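Local atomic coordinates of diaminopimelate decarboxylase (Phaeodactylum tricornutum, PDB entry 7JPJ), a protein that probably catalyses the pyridoxal 5'-phosphate-dependent decarboxylation of diaminopimelate to lysine, working as an obligate dimer. Residues L68-F71 with H72-I76; Q104-P107 with E108-A112. All coordinates share one frame; numbering follows the deposited sequence.

How the contacts relate
Both contacts belong to the pyridoxal-binding barrel of the decarboxylase, a TIM-barrel type domain in which parallel strands alternate with helices. Contact 1 comes first along the chain, at the C-terminal end of helix 65-73, where the chain turns into strand 77-80. Contact 2 follows after strand 99-101, at the start of helix 110-116, which leads to strand 119-122. The three strands 77-80, 99-101 and 119-122 are consecutive neighbours in the parallel sheet. Contact 1 and contact 2 do not touch: their centres lie about 25 Å apart and their nearest atoms about 16 Å apart. One thus closes a barrel helix and the other opens one, and only contact 2 reaches the second subunit.

Contact 1 of 2, residues L68-F71 with H72-I76; sequences LKYF and HSKNI
F71 and I76 form the close-packed side of this helix end. Their side chains run side by side, with F71 CB 4.1 Å from I76 CB, while the tip of the isoleucine, CD1, approaches ring atom CD1 of F71 obliquely. Both point the same way, towards strand 53-58 and helix 282-285. There L284 touches both residues, and Y57 of strand 53-58 meets the F71 ring edge-to-face. The backbone closes behind them: I76 N donates to F71 O at 2.9 Å, and N75 N to H72 O at 3.0 Å. Ordinary helical bonds precede these, H72 N to L68 O and S73 N to K69 O, and K74 N makes only weak bonds to Y70 O and F71 O.

An intermediate flank, covered by helix 34-45, is formed by Y70 and K74. K74 lies alongside Y70, its CG over one face of the ring, 4.0 Å from Y70 CZ; bends at chi2 (-70°) and chi3 (-105°) bring its CE near Y70 OH. K74 NZ has a long, weak ion pair with D42, and Y70 rests on I34, L37 and E38. The solvent side is looser and belongs to K69, S73 and N75; of these, K69 extends away from the helix end, and its NZ hydrogen-bonds A92 O.

With N75 at positive phi as the C-prime residue, the pair I76 N to F71 O and N75 N to H72 O makes a Schellman motif, ending the helix of the beta-alpha-beta unit formed by strand 53-58, helix 65-73 and strand 77-80.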
loop_
_atom_site.group_PDB
_atom_site.type_symbol
_atom_site.label_atom_id
_atom_site.label_comp_id
_atom_site.label_asym_id
_atom_site.label_seq_id
_atom_site.Cartn_x
_atom_site.Cartn_y
_atom_site.Cartn_z
ATOM N N LEU A 68 -11.304 -18.145 6.901
ATOM C CA LEU A 68 -12.585 -17.940 7.568
ATOM C C LEU A 68 -13.258 -19.271 7.877
ATOM O O LEU A 68 -13.770 -19.478 8.983
ATOM C CB LEU A 68 -13.498 -17.072 6.703
ATOM C CG LEU A 68 -13.083 -15.620 6.490
ATOM C CD1 LEU A 68 -14.165 -14.887 5.716
ATOM C CD2 LEU A 68 -12.808 -14.940 7.818
ATOM N N LYS A 69 -13.267 -20.185 6.905
ATOM C CA LYS A 69 -13.897 -21.483 7.121
ATOM C C LYS A 69 -13.182 -22.270 8.214
ATOM O O LYS A 69 -13.824 -22.978 9.000
ATOM C CB LYS A 69 -13.925 -22.277 5.815
ATOM C CG LYS A 69 -14.843 -21.699 4.749
ATOM C CD LYS A 69 -14.689 -22.445 3.431
ATOM C CE LYS A 69 -15.446 -21.758 2.299
ATOM N NZ LYS A 69 -16.920 -21.729 2.532
ATOM N N TYR A 70 -11.853 -22.154 8.285
ATOM C CA TYR A 70 -11.108 -22.904 9.291
ATOM C C TYR A 70 -11.386 -22.375 10.693
ATOM O O TYR A 70 -11.647 -23.152 11.619
ATOM C CB TYR A 70 -9.609 -22.863 9.000
ATOM C CG TYR A 70 -8.819 -23.494 10.116
ATOM C CD1 TYR A 70 -8.721 -24.874 10.221
ATOM C CD2 TYR A 70 -8.208 -22.716 11.094
ATOM C CE1 TYR A 70 -8.021 -25.464 11.251
ATOM C CE2 TYR A 70 -7.506 -23.299 12.132
ATOM C CZ TYR A 70 -7.415 -24.672 12.204
ATOM O OH TYR A 70 -6.719 -25.264 13.230
ATOM N N PHE A 71 -11.311 -21.054 10.875
ATOM C CA PHE A 71 -11.581 -20.477 12.187
ATOM C C PHE A 71 -13.036 -20.665 12.594
ATOM O O PHE A 71 -13.342 -20.703 13.790
ATOM C CB PHE A 71 -11.220 -18.994 12.203
ATOM C CG PHE A 71 -9.740 -18.725 12.241
ATOM C CD1 PHE A 71 -8.874 -19.614 12.854
ATOM C CD2 PHE A 71 -9.219 -17.575 11.668
ATOM C CE1 PHE A 71 -7.512 -19.362 12.891
ATOM C CE2 PHE A 71 -7.862 -17.319 11.703
ATOM C CZ PHE A 71 -7.006 -18.214 12.314
ATOM N N HIS A 72 -13.945 -20.785 11.625
ATOM C CA HIS A 72 -15.333 -21.072 11.970
ATOM C C HIS A 72 -15.476 -22.484 12.526
ATOM O O HIS A 72 -16.216 -22.704 13.494
ATOM C CB HIS A 72 -16.236 -20.874 10.751
ATOM C CG HIS A 72 -17.689 -21.084 11.040
ATOM N ND1 HIS A 72 -18.489 -21.913 10.282
ATOM C CD2 HIS A 72 -18.484 -20.584 12.016
ATOM C CE1 HIS A 72 -19.715 -21.911 10.777
ATOM N NE2 HIS A 72 -19.737 -21.113 11.829
ATOM N N SER A 73 -14.772 -23.452 11.934
ATOM C CA SER A 73 -14.807 -24.820 12.439
ATOM C C SER A 73 -14.224 -24.934 13.841
ATOM O O SER A 73 -14.514 -25.908 14.545
ATOM C CB SER A 73 -14.052 -25.746 11.485
ATOM O OG SER A 73 -12.684 -25.386 11.412
ATOM N N LYS A 74 -13.405 -23.969 14.259
ATOM C CA LYS A 74 -12.846 -23.940 15.602
ATOM C C LYS A 74 -13.679 -23.108 16.570
ATOM O O LYS A 74 -13.211 -22.816 17.674
ATOM C CB LYS A 74 -11.412 -23.406 15.564
ATOM C CG LYS A 74 -10.432 -24.330 14.867
ATOM C CD LYS A 74 -10.187 -25.583 15.684
ATOM C CE LYS A 74 -8.829 -25.542 16.359
ATOM N NZ LYS A 74 -8.515 -26.830 17.051
ATOM N N ASN A 75 -14.896 -22.723 16.174
ATOM C CA ASN A 75 -15.804 -21.918 16.997
ATOM C C ASN A 75 -15.224 -20.545 17.321
ATOM O O ASN A 75 -15.479 -19.988 18.394
ATOM C CB ASN A 75 -16.196 -22.653 18.283
ATOM C CG ASN A 75 -16.952 -23.932 18.007
ATOM O OD1 ASN A 75 -17.602 -24.067 16.970
ATOM N ND2 ASN A 75 -16.866 -24.885 18.928
ATOM N N ILE A 76 -14.449 -19.986 16.395
ATOM C CA ILE A 76 -13.948 -18.620 16.495
ATOM C C ILE A 76 -14.829 -17.731 15.629
ATOM O O ILE A 76 -15.103 -18.057 14.468
ATOM C CB ILE A 76 -12.475 -18.532 16.064
ATOM C CG1 ILE A 76 -11.576 -19.193 17.107
ATOM C CG2 ILE A 76 -12.068 -17.085 15.846
ATOM C CD1 ILE A 76 -10.104 -19.064 16.803
#

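Contact 2 of 2, residues Q104-P107 with E108-A112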
loop_
_atom_site.group_PDB
_atom_site.type_symbol
_atom_site.label_atom_id
_atom_site.label_comp_id
_atom_site.label_asym_id
_atom_site.label_seq_id
_atom_site.Cartn_x
_atom_site.Cartn_y
_atom_site.Cartn_z
ATOM N N GLN A 104 -15.289 2.375 10.648
ATOM C CA GLN A 104 -15.216 3.825 10.538
ATOM C C GLN A 104 -16.289 4.387 9.618
ATOM O O GLN A 104 -16.619 5.572 9.721
ATOM C CB GLN A 104 -13.839 4.253 10.021
ATOM C CG GLN A 104 -12.707 4.105 11.025
ATOM C CD GLN A 104 -12.669 5.237 12.033
ATOM O OE1 GLN A 104 -13.462 5.271 12.971
ATOM N NE2 GLN A 104 -11.745 6.171 11.844
ATOM N N GLU A 105 -16.840 3.561 8.729
ATOM C CA GLU A 105 -17.805 3.987 7.717
ATOM C C GLU A 105 -19.008 3.053 7.792
ATOM O O GLU A 105 -18.958 1.924 7.293
ATOM C CB GLU A 105 -17.171 3.973 6.328
ATOM C CG GLU A 105 -18.132 4.186 5.173
ATOM C CD GLU A 105 -17.452 4.018 3.825
ATOM O OE1 GLU A 105 -16.203 3.965 3.793
ATOM O OE2 GLU A 105 -18.160 3.940 2.798
ATOM N N LEU A 106 -20.078 3.515 8.421
ATOM C CA LEU A 106 -21.296 2.716 8.514
ATOM C C LEU A 106 -21.911 2.565 7.129
ATOM O O LEU A 106 -22.243 3.575 6.496
ATOM C CB LEU A 106 -22.287 3.367 9.476
ATOM C CG LEU A 106 -23.421 2.486 10.006
ATOM C CD1 LEU A 106 -22.870 1.226 10.649
ATOM C CD2 LEU A 106 -24.283 3.257 10.993
ATOM N N PRO A 107 -22.075 1.346 6.617
ATOM C CA PRO A 107 -22.589 1.187 5.253
ATOM C C PRO A 107 -24.043 1.616 5.144
ATOM O O PRO A 107 -24.804 1.583 6.115
ATOM C CB PRO A 107 -22.433 -0.314 4.990
ATOM C CG PRO A 107 -22.500 -0.931 6.344
ATOM C CD PRO A 107 -21.837 0.050 7.273
ATOM N N GLU A 108 -24.428 2.020 3.930
ATOM C CA GLU A 108 -25.796 2.468 3.702
ATOM C C GLU A 108 -26.809 1.344 3.875
ATOM O O GLU A 108 -28.002 1.625 4.026
ATOM C CB GLU A 108 -25.933 3.080 2.304
ATOM C CG GLU A 108 -27.111 4.049 2.166
ATOM C CD GLU A 108 -27.634 4.160 0.737
ATOM O OE1 GLU A 108 -28.434 3.291 0.323
ATOM O OE2 GLU A 108 -27.255 5.122 0.033
ATOM N N ASP A 109 -26.365 0.085 3.865
ATOM C CA ASP A 109 -27.241 -1.067 4.036
ATOM C C ASP A 109 -27.019 -1.758 5.381
ATOM O O ASP A 109 -27.128 -2.984 5.486
ATOM C CB ASP A 109 -27.047 -2.057 2.888
ATOM C CG ASP A 109 -25.663 -2.687 2.887
ATOM O OD1 ASP A 109 -24.696 -1.996 3.275
ATOM O OD2 ASP A 109 -25.545 -3.873 2.502
ATOM N N PHE A 110 -26.708 -0.981 6.422
ATOM C CA PHE A 110 -26.446 -1.577 7.729
ATOM C C PHE A 110 -27.695 -2.242 8.297
ATOM O O PHE A 110 -27.606 -3.284 8.958
ATOM C CB PHE A 110 -25.911 -0.517 8.692
ATOM C CG PHE A 110 -26.961 0.434 9.192
ATOM C CD1 PHE A 110 -27.320 1.541 8.440
ATOM C CD2 PHE A 110 -27.593 0.224 10.409
ATOM C CE1 PHE A 110 -28.286 2.419 8.891
ATOM C CE2 PHE A 110 -28.566 1.101 10.864
ATOM C CZ PHE A 110 -28.910 2.199 10.102
ATOM N N ALA A 111 -28.870 -1.660 8.041
ATOM C CA ALA A 111 -30.110 -2.217 8.572
ATOM C C ALA A 111 -30.360 -3.620 8.035
ATOM O O ALA A 111 -30.850 -4.492 8.761
ATOM C CB ALA A 111 -31.283 -1.296 8.239
ATOM N N ALA A 112 -30.029 -3.857 6.764
ATOM C CA ALA A 112 -30.182 -5.195 6.202
ATOM C C ALA A 112 -29.287 -6.195 6.922
ATOM O O ALA A 112 -29.705 -7.326 7.203
ATOM C CB ALA A 112 -29.870 -5.172 4.706
#
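P107 and F110 are the ends of a type I beta turn that leads the chain from the loop after strand 99-101 into helix 110-116 of the barrel. Residues 104-106 run up to the turn without regular structure; within it, D109, the third residue of the turn, also holds the N-cap position of the helix, though its side chain makes no capping bond. The turn is closed by a weak hydrogen bond from F110 N to P107 O at 3.2 Å, with a bent N-H...O angle of 133°.

Packing across the turn is carried by L106, P107 and F110. L106 slants across F110: L106 CD1 lies 4.0 Å from F110 CB, and the other methyl, CD2, sits over one face of the phenyl ring, 4.2 Å above its plane and displaced toward the rim. F110 has CG between its backbone N and carbonyl carbon (chi1 75°), a setting that directs the ring back beside the preceding loop. R130 of helix 125-134 touches both L106 and F110. P107 meets F110 at about a right angle, its CG 4.2 Å from F110 CB.

D109 brings one carboxylate oxygen, OD1, to within 3.3 Å of P107 CB, the two side chains crossing at about a right angle, while OD2 forms a salt bridge with R87. Upstream, Q104 and E105 face the dimer partner: Q104 OE1 hydrogen-bonds NZ of K311 and E105 OE1 hydrogen-bonds ND1 of H355, both residues of the second subunit. Back within the turn, P107 O also lies at the edge of the F110 ring, near its plane and 3.4 Å from F110 CD1.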